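Local coordinates for pesticidal crystal protein Cry2Aa (Bacillus thuringiensis serovar kurstaki, PDB 1I5P) that binds midgut epithelial cells of dipteran and lepidopteran larvae as an insecticidal delta-endotoxin and promotes their colloid-osmotic lysis, at residues F26-M39 and P52-K64. Residues are numbered along the deposited sequence; the frame is centred on the assembly and turned at random.
Sequences FEHKSLDTIQKEWM and PVVGTVSSFLLKK
Lys63 NZ is gripped by two carbonyls ahead of helix 31-39, one in the short helical turn 25-28 and one in the loop after it, donating to Phe26 O and to Lys29 O, each at 2.9 Å. The two acceptors are used differently: the ammonium lies in the carbonyl plane of Lys29, with a C=O...N angle of 156°, but is tilted from that of Phe26, whose oxygen also receives Lys29 N from the opposite face. A bend at the last side-chain torsion (chi4 -71°) turns NZ in between the two oxygens after an otherwise extended chain. The same NZ stands over the Phe26 ring, 4.8 Å from its centroid and 14° off the normal, a cation-pi arrangement. The ring's edge meets Ser59 O, and Ile34 CD1 comes tip to tip against Lys63 CE in a tight 3.5 Å contact.

Farther along, helices 31-39 and 53-64 run roughly antiparallel, their axes 8.7 Å apart at the closest. The lack of a side chain at Gly55 lets the indole of Trp38 lie close to the backbone: Gly55 CA sits over the six-membered ring, 3.7 Å from the centroid, as a CH-pi contact. Trp41 packs edge-to-face with the same indole, while Pro52 CB abuts Trp38 O. Two waters carry the polar links here, one accepting from Trp38 NE1 and donating to Ser59 OG, the other joining Gln35 NE2 to Thr56 OG1. Ser59 OG in turn donates to Gly55 O at 2.8 Å, so the hydroxyl is used both as donor and as acceptor. On the remaining flank Leu31 CD2 reaches Phe60 CD1 at 3.7 Å, beside Ile80 of helix 74-81.

Segment 26-39 thus folds back onto helix 53-64 of the N-terminal helical domain of a three-domain Cry toxin. Both direct hydrogen bonds between them come from Lys63, which concentrates the polar hold near Phe26 and Lys29 and leaves the rest to shape and water.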
ATOM      1  N   PHE A  26      11.847  -6.435   6.683  1.00 16.39           N
ATOM      2  CA  PHE A  26      12.104  -5.734   5.429  1.00 15.90           C
ATOM      3  C   PHE A  26      13.358  -4.872   5.558  1.00 15.93           C
ATOM      4  O   PHE A  26      14.254  -4.917   4.712  1.00 14.94           O
ATOM      5  CB  PHE A  26      10.922  -4.834   5.058  1.00 14.65           C
ATOM      6  CG  PHE A  26      11.202  -3.920   3.894  1.00 17.16           C
ATOM      7  CD1 PHE A  26      11.215  -4.415   2.592  1.00 16.50           C
ATOM      8  CD2 PHE A  26      11.486  -2.572   4.100  1.00 18.31           C
ATOM      9  CE1 PHE A  26      11.501  -3.585   1.511  1.00 17.72           C
ATOM     10  CE2 PHE A  26      11.778  -1.729   3.025  1.00 19.79           C
ATOM     11  CZ  PHE A  26      11.784  -2.242   1.729  1.00 19.01           C
ATOM     12  N   GLU A  27      13.416  -4.079   6.620  1.00 16.00           N
ATOM     13  CA  GLU A  27      14.566  -3.209   6.838  1.00 19.11           C
ATOM     14  C   GLU A  27      15.865  -4.003   7.016  1.00 20.23           C
ATOM     15  O   GLU A  27      16.938  -3.532   6.647  1.00 21.47           O
ATOM     16  CB  GLU A  27      14.338  -2.321   8.069  1.00 21.18           C
ATOM     17  CG  GLU A  27      13.272  -1.234   7.925  1.00 24.94           C
ATOM     18  CD  GLU A  27      11.849  -1.772   7.843  1.00 29.03           C
ATOM     19  OE1 GLU A  27      11.559  -2.824   8.451  1.00 27.36           O
ATOM     20  OE2 GLU A  27      11.008  -1.128   7.178  1.00 31.39           O
ATOM     21  N   HIS A  28      15.764  -5.210   7.566  1.00 20.07           N
ATOM     22  CA  HIS A  28      16.940  -6.045   7.812  1.00 22.08           C
ATOM     23  C   HIS A  28      17.355  -6.873   6.606  1.00 23.08           C
ATOM     24  O   HIS A  28      18.398  -7.525   6.616  1.00 26.08           O
ATOM     25  CB  HIS A  28      16.679  -6.967   9.006  1.00 21.16           C
ATOM     26  CG  HIS A  28      16.627  -6.252  10.321  1.00 23.12           C
ATOM     27  ND1 HIS A  28      15.988  -6.768  11.428  1.00 22.35           N
ATOM     28  CD2 HIS A  28      17.158  -5.068  10.712  1.00 20.93           C
ATOM     29  CE1 HIS A  28      16.127  -5.934  12.443  1.00 21.10           C
ATOM     30  NE2 HIS A  28      16.833  -4.896  12.036  1.00 23.30           N
ATOM     31  N   LYS A  29      16.529  -6.838   5.570  1.00 21.71           N
ATOM     32  CA  LYS A  29      16.786  -7.585   4.350  1.00 19.25           C
ATOM     33  C   LYS A  29      17.658  -6.800   3.380  1.00 15.99           C
ATOM     34  O   LYS A  29      17.522  -5.584   3.264  1.00 13.93           O
ATOM     35  CB  LYS A  29      15.460  -7.915   3.661  1.00 20.19           C
ATOM     36  CG  LYS A  29      15.154  -9.387   3.560  1.00 22.79           C
ATOM     37  CD  LYS A  29      13.804  -9.607   2.889  1.00 20.22           C
ATOM     38  CE  LYS A  29      12.829 -10.275   3.837  1.00 19.82           C
ATOM     39  NZ  LYS A  29      11.505 -10.521   3.199  1.00 18.48           N
ATOM     40  N   SER A  30      18.555  -7.498   2.689  1.00 14.07           N
ATOM     41  CA  SER A  30      19.415  -6.859   1.696  1.00 15.48           C
ATOM     42  C   SER A  30      18.595  -6.722   0.417  1.00 16.07           C
ATOM     43  O   SER A  30      17.596  -7.419   0.235  1.00 16.14           O
ATOM     44  CB  SER A  30      20.636  -7.724   1.405  1.00 14.26           C
ATOM     45  OG  SER A  30      20.249  -8.911   0.735  1.00 14.09           O
ATOM     46  N   LEU A  31      19.020  -5.837  -0.474  1.00 17.62           N
ATOM     47  CA  LEU A  31      18.299  -5.645  -1.721  1.00 20.40           C
ATOM     48  C   LEU A  31      18.381  -6.917  -2.573  1.00 19.84           C
ATOM     49  O   LEU A  31      17.415  -7.286  -3.238  1.00 20.31           O
ATOM     50  CB  LEU A  31      18.874  -4.449  -2.483  1.00 24.45           C
ATOM     51  CG  LEU A  31      18.034  -3.940  -3.659  1.00 28.67           C
ATOM     52  CD1 LEU A  31      16.627  -3.577  -3.182  1.00 30.31           C
ATOM     53  CD2 LEU A  31      18.714  -2.731  -4.280  1.00 30.59           C
ATOM     54  N   ASP A  32      19.527  -7.589  -2.546  1.00 17.31           N
ATOM     55  CA  ASP A  32      19.685  -8.819  -3.317  1.00 16.93           C
ATOM     56  C   ASP A  32      18.664  -9.860  -2.886  1.00 14.04           C
ATOM     57  O   ASP A  32      18.082 -10.554  -3.715  1.00 14.35           O
ATOM     58  CB  ASP A  32      21.083  -9.407  -3.142  1.00 18.60           C
ATOM     59  CG  ASP A  32      21.242 -10.722  -3.871  1.00 21.08           C
ATOM     60  OD1 ASP A  32      21.222 -10.703  -5.124  1.00 23.67           O
ATOM     61  OD2 ASP A  32      21.369 -11.771  -3.201  1.00 21.33           O
ATOM     62  N   THR A  33      18.459  -9.983  -1.580  1.00 13.36           N
ATOM     63  CA  THR A  33      17.490 -10.944  -1.057  1.00 14.07           C
ATOM     64  C   THR A  33      16.085 -10.555  -1.524  1.00 13.92           C
ATOM     65  O   THR A  33      15.300 -11.399  -1.954  1.00 14.75           O
ATOM     66  CB  THR A  33      17.520 -10.979   0.487  1.00 17.55           C
ATOM     67  OG1 THR A  33      18.783 -11.496   0.925  1.00 17.25           O
ATOM     68  CG2 THR A  33      16.384 -11.852   1.036  1.00 15.22           C
ATOM     69  N   ILE A  34      15.775  -9.269  -1.434  1.00 14.26           N
ATOM     70  CA  ILE A  34      14.471  -8.773  -1.849  1.00 15.22           C
ATOM     71  C   ILE A  34      14.257  -8.998  -3.345  1.00 15.39           C
ATOM     72  O   ILE A  34      13.181  -9.416  -3.772  1.00 13.89           O
ATOM     73  CB  ILE A  34      14.339  -7.276  -1.520  1.00 15.58           C
ATOM     74  CG1 ILE A  34      14.144  -7.112  -0.008  1.00 13.18           C
ATOM     75  CG2 ILE A  34      13.195  -6.656  -2.312  1.00 16.11           C
ATOM     76  CD1 ILE A  34      14.415  -5.708   0.494  1.00 16.35           C
ATOM     77  N   GLN A  35      15.287  -8.721  -4.136  1.00 14.80           N
ATOM     78  CA  GLN A  35      15.196  -8.919  -5.577  1.00 16.75           C
ATOM     79  C   GLN A  35      14.924 -10.401  -5.877  1.00 15.73           C
ATOM     80  O   GLN A  35      14.097 -10.722  -6.736  1.00 12.65           O
ATOM     81  CB  GLN A  35      16.492  -8.437  -6.243  1.00 18.95           C
ATOM     82  CG  GLN A  35      16.519  -8.508  -7.762  1.00 27.74           C
ATOM     83  CD  GLN A  35      17.478  -7.492  -8.358  1.00 32.79           C
ATOM     84  OE1 GLN A  35      18.546  -7.237  -7.802  1.00 38.88           O
ATOM     85  NE2 GLN A  35      17.100  -6.906  -9.492  1.00 33.55           N
ATOM     86  N   LYS A  36      15.601 -11.301  -5.166  1.00 14.76           N
ATOM     87  CA  LYS A  36      15.390 -12.740  -5.360  1.00 15.91           C
ATOM     88  C   LYS A  36      13.978 -13.157  -4.973  1.00 14.61           C
ATOM     89  O   LYS A  36      13.373 -13.995  -5.634  1.00 12.92           O
ATOM     90  CB  LYS A  36      16.369 -13.567  -4.520  1.00 19.45           C
ATOM     91  CG  LYS A  36      17.812 -13.515  -4.974  1.00 24.66           C
ATOM     92  CD  LYS A  36      18.647 -14.548  -4.224  1.00 29.39           C
ATOM     93  CE  LYS A  36      20.138 -14.313  -4.440  1.00 32.23           C
ATOM     94  NZ  LYS A  36      20.499 -14.212  -5.880  1.00 32.96           N
ATOM     95  N   GLU A  37      13.459 -12.591  -3.888  1.00 13.62           N
ATOM     96  CA  GLU A  37      12.114 -12.941  -3.457  1.00 13.89           C
ATOM     97  C   GLU A  37      11.071 -12.524  -4.483  1.00 11.43           C
ATOM     98  O   GLU A  37      10.124 -13.268  -4.757  1.00 12.23           O
ATOM     99  CB  GLU A  37      11.800 -12.313  -2.099  1.00 13.38           C
ATOM    100  CG  GLU A  37      12.345 -13.089  -0.919  1.00 22.19           C
ATOM    101  CD  GLU A  37      11.914 -12.508   0.415  1.00 26.72           C
ATOM    102  OE1 GLU A  37      10.765 -12.026   0.524  1.00 30.99           O
ATOM    103  OE2 GLU A  37      12.723 -12.546   1.363  1.00 29.60           O
ATOM    104  N   TRP A  38      11.238 -11.338  -5.055  1.00 11.33           N
ATOM    105  CA  TRP A  38      10.294 -10.869  -6.060  1.00 12.50           C
ATOM    106  C   TRP A  38      10.413 -11.714  -7.325  1.00 14.28           C
ATOM    107  O   TRP A  38       9.407 -12.016  -7.970  1.00 14.22           O
ATOM    108  CB  TRP A  38      10.523  -9.390  -6.364  1.00  8.01           C
ATOM    109  CG  TRP A  38       9.802  -8.500  -5.407  1.00 11.51           C
ATOM    110  CD1 TRP A  38      10.293  -7.963  -4.251  1.00  8.27           C
ATOM    111  CD2 TRP A  38       8.424  -8.112  -5.475  1.00 10.67           C
ATOM    112  NE1 TRP A  38       9.311  -7.269  -3.595  1.00  9.58           N
ATOM    113  CE2 TRP A  38       8.150  -7.344  -4.322  1.00 11.21           C
ATOM    114  CE3 TRP A  38       7.391  -8.341  -6.397  1.00 12.70           C
ATOM    115  CZ2 TRP A  38       6.888  -6.800  -4.062  1.00  9.27           C
ATOM    116  CZ3 TRP A  38       6.131  -7.798  -6.140  1.00 15.00           C
ATOM    117  CH2 TRP A  38       5.893  -7.036  -4.979  1.00 16.00           C
ATOM    118  N   MET A  39      11.643 -12.098  -7.672  1.00 17.04           N
ATOM    119  CA  MET A  39      11.866 -12.939  -8.845  1.00 19.05           C
ATOM    120  C   MET A  39      11.205 -14.294  -8.625  1.00 16.62           C
ATOM    121  O   MET A  39      10.575 -14.830  -9.531  1.00 14.35           O
ATOM    122  CB  MET A  39      13.363 -13.149  -9.113  1.00 22.40           C
ATOM    123  CG  MET A  39      14.013 -12.068  -9.969  1.00 30.93           C
ATOM    124  SD  MET A  39      15.762 -12.393 -10.293  1.00 40.82           S
ATOM    125  CE  MET A  39      15.673 -13.241 -11.892  1.00 38.97           C
ATOM    126  N   PRO A  52       8.262  -8.185 -11.720  1.00 13.12           N
ATOM    127  CA  PRO A  52       8.913  -8.196 -10.406  1.00 13.44           C
ATOM    128  C   PRO A  52       9.854  -7.026 -10.121  1.00 13.71           C
ATOM    129  O   PRO A  52      10.011  -6.630  -8.966  1.00 11.40           O
ATOM    130  CB  PRO A  52       9.648  -9.535 -10.398  1.00 15.38           C
ATOM    131  CG  PRO A  52       9.890  -9.802 -11.867  1.00 14.59           C
ATOM    132  CD  PRO A  52       8.548  -9.437 -12.436  1.00 12.36           C
ATOM    133  N   VAL A  53      10.486  -6.476 -11.156  1.00 11.63           N
ATOM    134  CA  VAL A  53      11.393  -5.355 -10.950  1.00 12.24           C
ATOM    135  C   VAL A  53      10.707  -4.174 -10.250  1.00 13.74           C
ATOM    136  O   VAL A  53      11.354  -3.415  -9.521  1.00 14.48           O
ATOM    137  CB  VAL A  53      11.989  -4.860 -12.291  1.00 12.56           C
ATOM    138  CG1 VAL A  53      10.903  -4.224 -13.149  1.00 12.61           C
ATOM    139  CG2 VAL A  53      13.111  -3.874 -12.026  1.00 10.02           C
ATOM    140  N   VAL A  54       9.403  -4.011 -10.460  1.00 13.77           N
ATOM    141  CA  VAL A  54       8.702  -2.890  -9.832  1.00 16.18           C
ATOM    142  C   VAL A  54       8.785  -3.027  -8.317  1.00 14.80           C
ATOM    143  O   VAL A  54       8.923  -2.033  -7.599  1.00 13.82           O
ATOM    144  CB  VAL A  54       7.210  -2.803 -10.278  1.00 17.38           C
ATOM    145  CG1 VAL A  54       7.126  -2.762 -11.802  1.00 18.93           C
ATOM    146  CG2 VAL A  54       6.413  -3.977  -9.725  1.00 20.56           C
ATOM    147  N   GLY A  55       8.723  -4.267  -7.842  1.00 13.28           N
ATOM    148  CA  GLY A  55       8.809  -4.525  -6.418  1.00 14.75           C
ATOM    149  C   GLY A  55      10.199  -4.222  -5.894  1.00 14.42           C
ATOM    150  O   GLY A  55      10.352  -3.662  -4.810  1.00 12.28           O
ATOM    151  N   THR A  56      11.214  -4.587  -6.670  1.00 13.61           N
ATOM    152  CA  THR A  56      12.592  -4.330  -6.276  1.00 14.95           C
ATOM    153  C   THR A  56      12.857  -2.827  -6.219  1.00 13.84           C
ATOM    154  O   THR A  56      13.429  -2.325  -5.248  1.00 14.80           O
ATOM    155  CB  THR A  56      13.593  -4.960  -7.269  1.00 13.52           C
ATOM    156  OG1 THR A  56      13.343  -6.367  -7.377  1.00 17.50           O
ATOM    157  CG2 THR A  56      15.022  -4.753  -6.782  1.00 14.72           C
ATOM    158  N   VAL A  57      12.437  -2.112  -7.257  1.00 11.65           N
ATOM    159  CA  VAL A  57      12.653  -0.669  -7.310  1.00 12.80           C
ATOM    160  C   VAL A  57      11.971   0.056  -6.154  1.00 13.44           C
ATOM    161  O   VAL A  57      12.579   0.907  -5.506  1.00 14.91           O
ATOM    162  CB  VAL A  57      12.148  -0.067  -8.641  1.00 13.97           C
ATOM    163  CG1 VAL A  57      12.304   1.451  -8.619  1.00 11.49           C
ATOM    164  CG2 VAL A  57      12.930  -0.654  -9.808  1.00 11.80           C
ATOM    165  N   SER A  58      10.714  -0.279  -5.892  1.00 11.26           N
ATOM    166  CA  SER A  58      10.002   0.374  -4.805  1.00 12.89           C
ATOM    167  C   SER A  58      10.692   0.073  -3.475  1.00 11.07           C
ATOM    168  O   SER A  58      10.881   0.967  -2.652  1.00  8.89           O
ATOM    169  CB  SER A  58       8.536  -0.075  -4.781  1.00 12.55           C
ATOM    170  OG  SER A  58       8.436  -1.484  -4.750  1.00 22.83           O
ATOM    171  N   SER A  59      11.080  -1.182  -3.270  1.00 12.09           N
ATOM    172  CA  SER A  59      11.760  -1.573  -2.040  1.00 11.77           C
ATOM    173  C   SER A  59      13.053  -0.767  -1.917  1.00 11.72           C
ATOM    174  O   SER A  59      13.405  -0.274  -0.842  1.00  8.43           O
ATOM    175  CB  SER A  59      12.079  -3.068  -2.069  1.00 10.90           C
ATOM    176  OG  SER A  59      10.888  -3.832  -2.112  1.00 13.28           O
ATOM    177  N   PHE A  60      13.743  -0.636  -3.045  1.00 11.04           N
ATOM    178  CA  PHE A  60      14.988   0.115  -3.128  1.00 11.42           C
ATOM    179  C   PHE A  60      14.780   1.581  -2.736  1.00 11.66           C
ATOM    180  O   PHE A  60      15.533   2.136  -1.931  1.00 10.34           O
ATOM    181  CB  PHE A  60      15.528   0.022  -4.560  1.00 11.25           C
ATOM    182  CG  PHE A  60      16.603   1.024  -4.879  1.00 11.14           C
ATOM    183  CD1 PHE A  60      17.910   0.830  -4.439  1.00  9.85           C
ATOM    184  CD2 PHE A  60      16.310   2.153  -5.644  1.00 10.22           C
ATOM    185  CE1 PHE A  60      18.913   1.738  -4.756  1.00 12.86           C
ATOM    186  CE2 PHE A  60      17.307   3.072  -5.968  1.00 11.94           C
ATOM    187  CZ  PHE A  60      18.617   2.862  -5.522  1.00 12.61           C
ATOM    188  N   LEU A  61      13.763   2.216  -3.309  1.00 12.54           N
ATOM    189  CA  LEU A  61      13.499   3.617  -2.996  1.00 12.78           C
ATOM    190  C   LEU A  61      13.124   3.785  -1.525  1.00 12.87           C
ATOM    191  O   LEU A  61      13.574   4.726  -0.866  1.00 13.43           O
ATOM    192  CB  LEU A  61      12.403   4.171  -3.912  1.00 11.97           C
ATOM    193  CG  LEU A  61      12.810   4.203  -5.392  1.00 13.92           C
ATOM    194  CD1 LEU A  61      11.666   4.760  -6.246  1.00 13.14           C
ATOM    195  CD2 LEU A  61      14.067   5.055  -5.558  1.00 11.87           C
ATOM    196  N   LEU A  62      12.308   2.870  -1.008  1.00 11.80           N
ATOM    197  CA  LEU A  62      11.911   2.911   0.397  1.00 12.54           C
ATOM    198  C   LEU A  62      13.157   2.899   1.289  1.00 13.12           C
ATOM    199  O   LEU A  62      13.238   3.647   2.258  1.00 13.73           O
ATOM    200  CB  LEU A  62      11.018   1.708   0.734  1.00 10.72           C
ATOM    201  CG  LEU A  62       9.540   1.783   0.308  1.00 11.50           C
ATOM    202  CD1 LEU A  62       8.889   0.411   0.409  1.00 11.11           C
ATOM    203  CD2 LEU A  62       8.811   2.796   1.186  1.00 11.89           C
ATOM    204  N   LYS A  63      14.132   2.064   0.941  1.00 12.85           N
ATOM    205  CA  LYS A  63      15.369   1.964   1.713  1.00 14.43           C
ATOM    206  C   LYS A  63      16.280   3.187   1.587  1.00 14.01           C
ATOM    207  O   LYS A  63      17.015   3.513   2.518  1.00 13.47           O
ATOM    208  CB  LYS A  63      16.132   0.704   1.310  1.00 14.60           C
ATOM    209  CG  LYS A  63      15.514  -0.582   1.840  1.00 16.25           C
ATOM    210  CD  LYS A  63      16.317  -1.800   1.428  1.00 14.83           C
ATOM    211  CE  LYS A  63      15.855  -3.040   2.172  1.00 18.80           C
ATOM    212  NZ  LYS A  63      16.217  -3.027   3.617  1.00 19.59           N
ATOM    213  N   LYS A  64      16.243   3.854   0.436  1.00 14.59           N
ATOM    214  CA  LYS A  64      17.055   5.050   0.233  1.00 14.04           C
ATOM    215  C   LYS A  64      16.539   6.171   1.126  1.00 14.03           C
ATOM    216  O   LYS A  64      17.311   6.878   1.777  1.00 11.79           O
ATOM    217  CB  LYS A  64      16.999   5.500  -1.230  1.00 13.72           C
ATOM    218  CG  LYS A  64      17.935   4.737  -2.153  1.00 13.49           C
ATOM    219  CD  LYS A  64      19.395   4.992  -1.788  1.00 14.11           C
ATOM    220  CE  LYS A  64      20.339   4.319  -2.776  1.00 17.15           C
ATOM    221  NZ  LYS A  64      21.766   4.495  -2.400  1.00 17.88           N
TER
HETATM  222  O   HOH W   1      14.409  -7.031  -9.733  1.00 21.95           O
HETATM  223  O   HOH W   2       9.591  -6.014  -0.979  1.00 10.73           O